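Local coordinates for protein Glucose/sorbosone dehydrogenases (Escherichia coli K12, PDB 2G8S) that belongs to the glucose/sorbosone dehydrogenase family of beta-propeller proteins and carries a bound calcium ion, at residues A[286-294]-A[303-314]. Sequence-based numbering, arbitrary orientation.
Sequences QWQQKLFIG and VMSVNGDKVTED. With EDO (1,2-ethanediol), chain G; EDO (1,2-ethanediol), chain P.
Lys290 reaches across the hairpin of strands 290-295 and 300-307 to Ser305 and Asp314, on the partly exposed face of a four-stranded antiparallel propeller blade. In the lysine conformer described, one of two modelled, the chain starts from CB, 3.5 Å from Met304 O, bends at chi2 (-62°) and keeps CG and CD beside that carbonyl. CE then passes Asp314 OD2, and NZ ends between two acceptors, Ser305 OG at 2.8 Å and Asp314 OD2 at 2.9 Å, the latter a salt bridge on the syn lone pair. Ser305 OG in turn donates to the syn lone pair of Asp314 OD1 (2.6 Å), closing a ring of lysine, hydroxyl and carboxylate that spans three strands. On the same face Val303 lies alongside Phe292, both methyls near ring atom CE1, and Phe292 CZ sits over the rim of the Trp287 indole.

The backbone pairs Leu291 with Met304 through two bonds, while Val306 N meets Gln289 O almost straight (172°), where the type II turn 287-290 enters the strand. Buried side chains line the opposite face: Val306 CG2 packs on Leu291 CB at 3.5 Å. Trp212 and Ile224 of the preceding blade (strands 210-216 and 222-225) cover this apolar layer.

The strands are thus joined by backbone bonds, with an apolar face against the preceding blade and a polar network on the other; the hydroxyl at OD1 and, in this conformer, the ammonium at OD2 would steady the carboxylate's rotation and probably favour its ionised form.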
ATOM      1  N   GLN A 286      20.076 -11.419 -11.494  1.00  8.00           N
ATOM      2  CA  GLN A 286      19.358 -10.896 -12.662  0.80  8.30           C
ATOM      3  C   GLN A 286      18.207  -9.957 -12.276  1.00  7.99           C
ATOM      4  O   GLN A 286      17.696  -9.214 -13.113  1.00  9.03           O
ATOM      5  CB  GLN A 286      18.845 -12.019 -13.568  0.80  9.01           C
ATOM      6  CG  GLN A 286      17.853 -12.974 -12.919  0.80  9.64           C
ATOM      7  CD  GLN A 286      18.525 -14.209 -12.318  0.80 11.81           C
ATOM      8  OE1 GLN A 286      19.358 -14.118 -11.396  0.80 11.96           O
ATOM      9  NE2 GLN A 286      18.157 -15.378 -12.840  0.80 11.93           N
ATOM     10  N   TRP A 287      17.790 -10.015 -11.007  1.00  7.67           N
ATOM     11  CA  TRP A 287      16.686  -9.194 -10.502  1.00  7.35           C
ATOM     12  C   TRP A 287      17.190  -7.965  -9.738  1.00  7.09           C
ATOM     13  O   TRP A 287      16.396  -7.131  -9.301  1.00  6.93           O
ATOM     14  CB  TRP A 287      15.787 -10.041  -9.600  1.00  7.80           C
ATOM     15  CG  TRP A 287      14.711 -10.806 -10.315  1.00  7.95           C
ATOM     16  CD1 TRP A 287      14.476 -10.852 -11.662  1.00  9.05           C
ATOM     17  CD2 TRP A 287      13.732 -11.662  -9.704  1.00  8.76           C
ATOM     18  NE1 TRP A 287      13.389 -11.660 -11.923  1.00  9.73           N
ATOM     19  CE2 TRP A 287      12.914 -12.167 -10.741  1.00  9.05           C
ATOM     20  CE3 TRP A 287      13.459 -12.034  -8.382  1.00  9.35           C
ATOM     21  CZ2 TRP A 287      11.839 -13.039 -10.493  1.00  9.69           C
ATOM     22  CZ3 TRP A 287      12.392 -12.900  -8.135  1.00  9.40           C
ATOM     23  CH2 TRP A 287      11.593 -13.380  -9.185  1.00  9.08           C
ATOM     24  N   GLN A 288      18.504  -7.836  -9.581  1.00  6.57           N
ATOM     25  CA  GLN A 288      19.061  -6.636  -8.965  1.00  6.59           C
ATOM     26  C   GLN A 288      18.615  -5.374  -9.711  1.00  6.33           C
ATOM     27  O   GLN A 288      18.499  -5.374 -10.936  1.00  6.96           O
ATOM     28  CB  GLN A 288      20.588  -6.702  -8.947  1.00  6.40           C
ATOM     29  CG  GLN A 288      21.132  -7.457  -7.731  1.00  6.89           C
ATOM     30  CD  GLN A 288      21.170  -6.597  -6.473  1.00  8.25           C
ATOM     31  OE1 GLN A 288      20.479  -5.579  -6.380  1.00  9.50           O
ATOM     32  NE2 GLN A 288      21.980  -7.005  -5.494  1.00  8.20           N
ATOM     33  N   GLN A 289      18.353  -4.309  -8.955  1.00  6.09           N
ATOM     34  CA  GLN A 289      17.963  -3.008  -9.525  1.00  6.35           C
ATOM     35  C   GLN A 289      16.621  -3.065 -10.241  1.00  6.05           C
ATOM     36  O   GLN A 289      16.399  -2.370 -11.239  1.00  6.61           O
ATOM     37  CB  GLN A 289      19.068  -2.425 -10.430  1.00  6.40           C
ATOM     38  CG  GLN A 289      20.387  -2.293  -9.689  1.00  7.34           C
ATOM     39  CD  GLN A 289      21.457  -1.530 -10.459  1.00  7.52           C
ATOM     40  OE1 GLN A 289      21.287  -1.172 -11.632  1.00  8.63           O
ATOM     41  NE2 GLN A 289      22.576  -1.283  -9.788  1.00  8.02           N
ATOM     42  N   LYS A 290      15.733  -3.926  -9.744  1.00  5.95           N
ATOM     43  CA  LYS A 290      14.379  -4.039 -10.291  0.90  6.19           C
ATOM     44  C   LYS A 290      13.322  -3.627  -9.276  1.00  5.80           C
ATOM     45  O   LYS A 290      13.560  -3.643  -8.062  1.00  5.71           O
ATOM     46  CB  LYS A 290      14.074  -5.464 -10.754  0.90  6.84           C
ATOM     47  CG  LYS A 290      15.006  -6.032 -11.803  0.90  9.24           C
ATOM     48  CD  LYS A 290      14.998  -5.278 -13.103  0.90 11.55           C
ATOM     49  CE  LYS A 290      16.009  -5.893 -14.066  0.90 12.24           C
ATOM     50  NZ  LYS A 290      16.180  -5.003 -15.225  0.90 13.85           N
ATOM     51  N   LEU A 291      12.158  -3.266  -9.796  1.00  5.62           N
ATOM     52  CA  LEU A 291      10.983  -2.974  -9.003  1.00  5.96           C
ATOM     53  C   LEU A 291       9.853  -3.830  -9.569  1.00  5.62           C
ATOM     54  O   LEU A 291       9.602  -3.812 -10.780  1.00  6.40           O
ATOM     55  CB  LEU A 291      10.629  -1.494  -9.133  1.00  6.03           C
ATOM     56  CG  LEU A 291       9.275  -1.007  -8.616  1.00  6.19           C
ATOM     57  CD1 LEU A 291       9.146  -1.247  -7.113  1.00  6.37           C
ATOM     58  CD2 LEU A 291       9.134   0.476  -8.958  1.00  6.93           C
ATOM     59  N   PHE A 292       9.176  -4.572  -8.694  1.00  5.53           N
ATOM     60  CA  PHE A 292       8.103  -5.477  -9.090  1.00  5.90           C
ATOM     61  C   PHE A 292       6.807  -4.906  -8.571  1.00  6.05           C
ATOM     62  O   PHE A 292       6.714  -4.589  -7.389  1.00  6.87           O
ATOM     63  CB  PHE A 292       8.334  -6.875  -8.498  1.00  5.73           C
ATOM     64  CG  PHE A 292       9.541  -7.564  -9.063  1.00  5.32           C
ATOM     65  CD1 PHE A 292       9.421  -8.401 -10.178  1.00  5.67           C
ATOM     66  CD2 PHE A 292      10.800  -7.359  -8.497  1.00  5.93           C
ATOM     67  CE1 PHE A 292      10.524  -9.027 -10.726  1.00  7.22           C
ATOM     68  CE2 PHE A 292      11.928  -7.992  -9.039  1.00  8.21           C
ATOM     69  CZ  PHE A 292      11.793  -8.824 -10.153  1.00  7.23           C
ATOM     70  N   ILE A 293       5.828  -4.748  -9.464  1.00  5.74           N
ATOM     71  CA  ILE A 293       4.550  -4.117  -9.121  1.00  6.35           C
ATOM     72  C   ILE A 293       3.382  -5.021  -9.490  1.00  5.87           C
ATOM     73  O   ILE A 293       3.265  -5.470 -10.635  1.00  5.59           O
ATOM     74  CB  ILE A 293       4.373  -2.746  -9.831  1.00  6.20           C
ATOM     75  CG1 ILE A 293       5.606  -1.860  -9.604  1.00  7.23           C
ATOM     76  CG2 ILE A 293       3.087  -2.068  -9.356  1.00  7.16           C
ATOM     77  CD1 ILE A 293       5.498  -0.460 -10.236  1.00  8.04           C
ATOM     78  N   GLY A 294       2.515  -5.300  -8.522  1.00  5.29           N
ATOM     79  CA  GLY A 294       1.331  -6.091  -8.817  1.00  5.06           C
ATOM     80  C   GLY A 294       0.379  -5.345  -9.735  1.00  5.23           C
ATOM     81  O   GLY A 294       0.335  -4.111  -9.727  1.00  5.39           O
ATOM     82  N   VAL A 303       7.481  -5.993 -14.181  1.00  6.92           N
ATOM     83  CA  VAL A 303       8.899  -5.992 -13.850  1.00  6.88           C
ATOM     84  C   VAL A 303       9.499  -4.722 -14.430  1.00  7.11           C
ATOM     85  O   VAL A 303       9.403  -4.490 -15.640  1.00  6.59           O
ATOM     86  CB  VAL A 303       9.632  -7.206 -14.444  1.00  7.30           C
ATOM     87  CG1 VAL A 303      11.074  -7.232 -13.954  1.00  8.65           C
ATOM     88  CG2 VAL A 303       8.915  -8.482 -14.057  1.00  8.10           C
HETATM   89  N   MSE A 304      10.100  -3.903 -13.570  1.00  7.29           N
HETATM   90  CA  MSE A 304      10.637  -2.625 -14.022  0.60  7.22           C
HETATM   91  C   MSE A 304      12.093  -2.464 -13.650  1.00  7.37           C
HETATM   92  O   MSE A 304      12.543  -2.986 -12.630  1.00  7.04           O
HETATM   93  CB  MSE A 304       9.819  -1.473 -13.445  0.60  7.48           C
HETATM   94  CG  MSE A 304       8.326  -1.656 -13.631  0.60  7.38           C
HETATM   95 SE   MSE A 304       7.325  -0.131 -13.167  0.39  7.93          SE
HETATM   96  CE  MSE A 304       7.637   0.896 -14.828  0.60  8.70           C
ATOM     97  N   SER A 305      12.826  -1.751 -14.507  1.00  7.15           N
ATOM     98  CA  SER A 305      14.229  -1.424 -14.255  1.00  7.86           C
ATOM     99  C   SER A 305      14.274  -0.086 -13.527  1.00  7.67           C
ATOM    100  O   SER A 305      13.687   0.898 -13.998  1.00  8.22           O
ATOM    101  CB  SER A 305      14.991  -1.301 -15.579  1.00  8.40           C
ATOM    102  OG  SER A 305      15.212  -2.569 -16.161  1.00 10.55           O
ATOM    103  N   VAL A 306      14.946  -0.052 -12.377  1.00  7.60           N
ATOM    104  CA  VAL A 306      15.065   1.175 -11.600  1.00  7.89           C
ATOM    105  C   VAL A 306      16.417   1.813 -11.910  1.00  8.07           C
ATOM    106  O   VAL A 306      17.451   1.144 -11.843  1.00  8.43           O
ATOM    107  CB  VAL A 306      14.970   0.903 -10.079  1.00  7.88           C
ATOM    108  CG1 VAL A 306      15.101   2.213  -9.275  1.00  9.02           C
ATOM    109  CG2 VAL A 306      13.655   0.219  -9.750  1.00  8.60           C
ATOM    110  N   ASN A 307      16.390   3.101 -12.247  1.00  8.27           N
ATOM    111  CA  ASN A 307      17.570   3.821 -12.718  1.00  8.92           C
ATOM    112  C   ASN A 307      17.601   5.180 -12.020  1.00  8.28           C
ATOM    113  O   ASN A 307      17.123   6.177 -12.565  1.00  8.76           O
ATOM    114  CB  ASN A 307      17.483   3.967 -14.249  1.00  9.81           C
ATOM    115  CG  ASN A 307      18.647   4.743 -14.854  1.00 11.24           C
ATOM    116  OD1 ASN A 307      19.752   4.779 -14.306  1.00 13.22           O
ATOM    117  ND2 ASN A 307      18.401   5.354 -16.015  1.00 12.94           N
ATOM    118  N   GLY A 308      18.126   5.218 -10.797  1.00  7.90           N
ATOM    119  CA  GLY A 308      18.036   6.432  -9.977  1.00  8.19           C
ATOM    120  C   GLY A 308      16.575   6.760  -9.721  1.00  8.50           C
ATOM    121  O   GLY A 308      15.825   5.922  -9.194  1.00  9.19           O
ATOM    122  N   ASP A 309      16.163   7.957 -10.119  1.00  8.70           N
ATOM    123  CA  ASP A 309      14.775   8.393  -9.940  1.00  9.55           C
ATOM    124  C   ASP A 309      13.927   8.079 -11.168  1.00 10.00           C
ATOM    125  O   ASP A 309      12.761   8.491 -11.247  1.00 10.69           O
ATOM    126  CB  ASP A 309      14.700   9.900  -9.638  1.00 10.07           C
ATOM    127  CG  ASP A 309      15.164  10.253  -8.239  1.00 12.67           C
ATOM    128  OD1 ASP A 309      15.368   9.341  -7.410  1.00 14.82           O
ATOM    129  OD2 ASP A 309      15.318  11.468  -7.973  1.00 15.55           O
ATOM    130  N   LYS A 310      14.515   7.362 -12.126  1.00 10.14           N
ATOM    131  CA  LYS A 310      13.801   6.922 -13.330  1.00 10.64           C
ATOM    132  C   LYS A 310      13.452   5.444 -13.261  1.00 10.05           C
ATOM    133  O   LYS A 310      14.083   4.672 -12.535  1.00  9.76           O
ATOM    134  CB  LYS A 310      14.624   7.204 -14.587  1.00 11.51           C
ATOM    135  CG  LYS A 310      14.923   8.687 -14.787  1.00 14.13           C
ATOM    136  CD  LYS A 310      15.507   8.956 -16.147  1.00 18.10           C
ATOM    137  CE  LYS A 310      16.946   8.509 -16.233  1.00 20.62           C
ATOM    138  NZ  LYS A 310      17.597   8.985 -17.496  1.00 22.03           N
ATOM    139  N   VAL A 311      12.440   5.062 -14.035  1.00  9.81           N
ATOM    140  CA  VAL A 311      11.989   3.686 -14.084  1.00 10.09           C
ATOM    141  C   VAL A 311      11.432   3.372 -15.477  1.00  9.85           C
ATOM    142  O   VAL A 311      10.801   4.235 -16.114  1.00  9.66           O
ATOM    143  CB  VAL A 311      10.992   3.407 -12.915  1.00 11.05           C
ATOM    144  CG1 VAL A 311       9.703   4.198 -13.073  1.00 10.78           C
ATOM    145  CG2 VAL A 311      10.741   1.948 -12.726  1.00 12.78           C
ATOM    146  N   THR A 312      11.732   2.174 -15.978  1.00  8.99           N
ATOM    147  CA  THR A 312      11.211   1.718 -17.276  1.00  9.14           C
ATOM    148  C   THR A 312      10.621   0.322 -17.121  1.00  8.96           C
ATOM    149  O   THR A 312      11.009  -0.419 -16.214  1.00  8.83           O
ATOM    150  CB  THR A 312      12.290   1.716 -18.383  1.00  9.40           C
ATOM    151  OG1 THR A 312      13.384   0.883 -18.002  1.00  9.99           O
ATOM    152  CG2 THR A 312      12.795   3.129 -18.661  1.00  9.86           C
ATOM    153  N   GLU A 313       9.695  -0.044 -18.005  1.00  8.69           N
ATOM    154  CA  GLU A 313       9.020  -1.339 -17.896  1.00  8.87           C
ATOM    155  C   GLU A 313       9.757  -2.407 -18.711  1.00  8.74           C
ATOM    156  O   GLU A 313       9.893  -2.275 -19.929  1.00  9.73           O
ATOM    157  CB  GLU A 313       7.547  -1.228 -18.324  1.00  8.83           C
ATOM    158  CG  GLU A 313       6.789  -2.537 -18.164  1.00  9.22           C
ATOM    159  CD  GLU A 313       5.272  -2.408 -18.228  1.00 10.66           C
ATOM    160  OE1 GLU A 313       4.716  -1.390 -17.747  1.00 13.29           O
ATOM    161  OE2 GLU A 313       4.624  -3.363 -18.713  1.00 10.54           O
ATOM    162  N   ASP A 314      10.240  -3.453 -18.039  1.00  8.35           N
ATOM    163  CA  ASP A 314      10.893  -4.570 -18.735  1.00  8.48           C
ATOM    164  C   ASP A 314       9.866  -5.482 -19.390  1.00  8.44           C
ATOM    165  O   ASP A 314      10.076  -5.987 -20.497  1.00  9.18           O
ATOM    166  CB  ASP A 314      11.681  -5.437 -17.767  1.00  7.94           C
ATOM    167  CG  ASP A 314      12.854  -4.731 -17.133  1.00  8.90           C
ATOM    168  OD1 ASP A 314      13.120  -3.541 -17.408  1.00  9.88           O
ATOM    169  OD2 ASP A 314      13.519  -5.417 -16.327  1.00 10.67           O
TER
HETATM  170  C1  EDO G3007      20.080   0.980  -8.421  0.90 18.75           C
HETATM  171  O1  EDO G3007      21.299   1.646  -8.082  0.90 18.14           O
HETATM  172  C2  EDO G3007      19.314   1.764  -9.471  0.90 18.13           C
HETATM  173  O2  EDO G3007      19.109   3.106  -9.027  0.90 17.01           O
HETATM  174  C1  EDO P3024      23.360  -0.928  -6.405  1.00 20.72           C
HETATM  175  O1  EDO P3024      22.989  -2.155  -7.051  1.00 21.11           O
HETATM  176  C2  EDO P3024      24.411  -0.215  -7.249  1.00 19.98           C
HETATM  177  O2  EDO P3024      25.557  -1.057  -7.372  1.00 17.73           O
HETATM  178  O   HOH W   1      18.917  -0.134 -13.695  1.00 19.32           O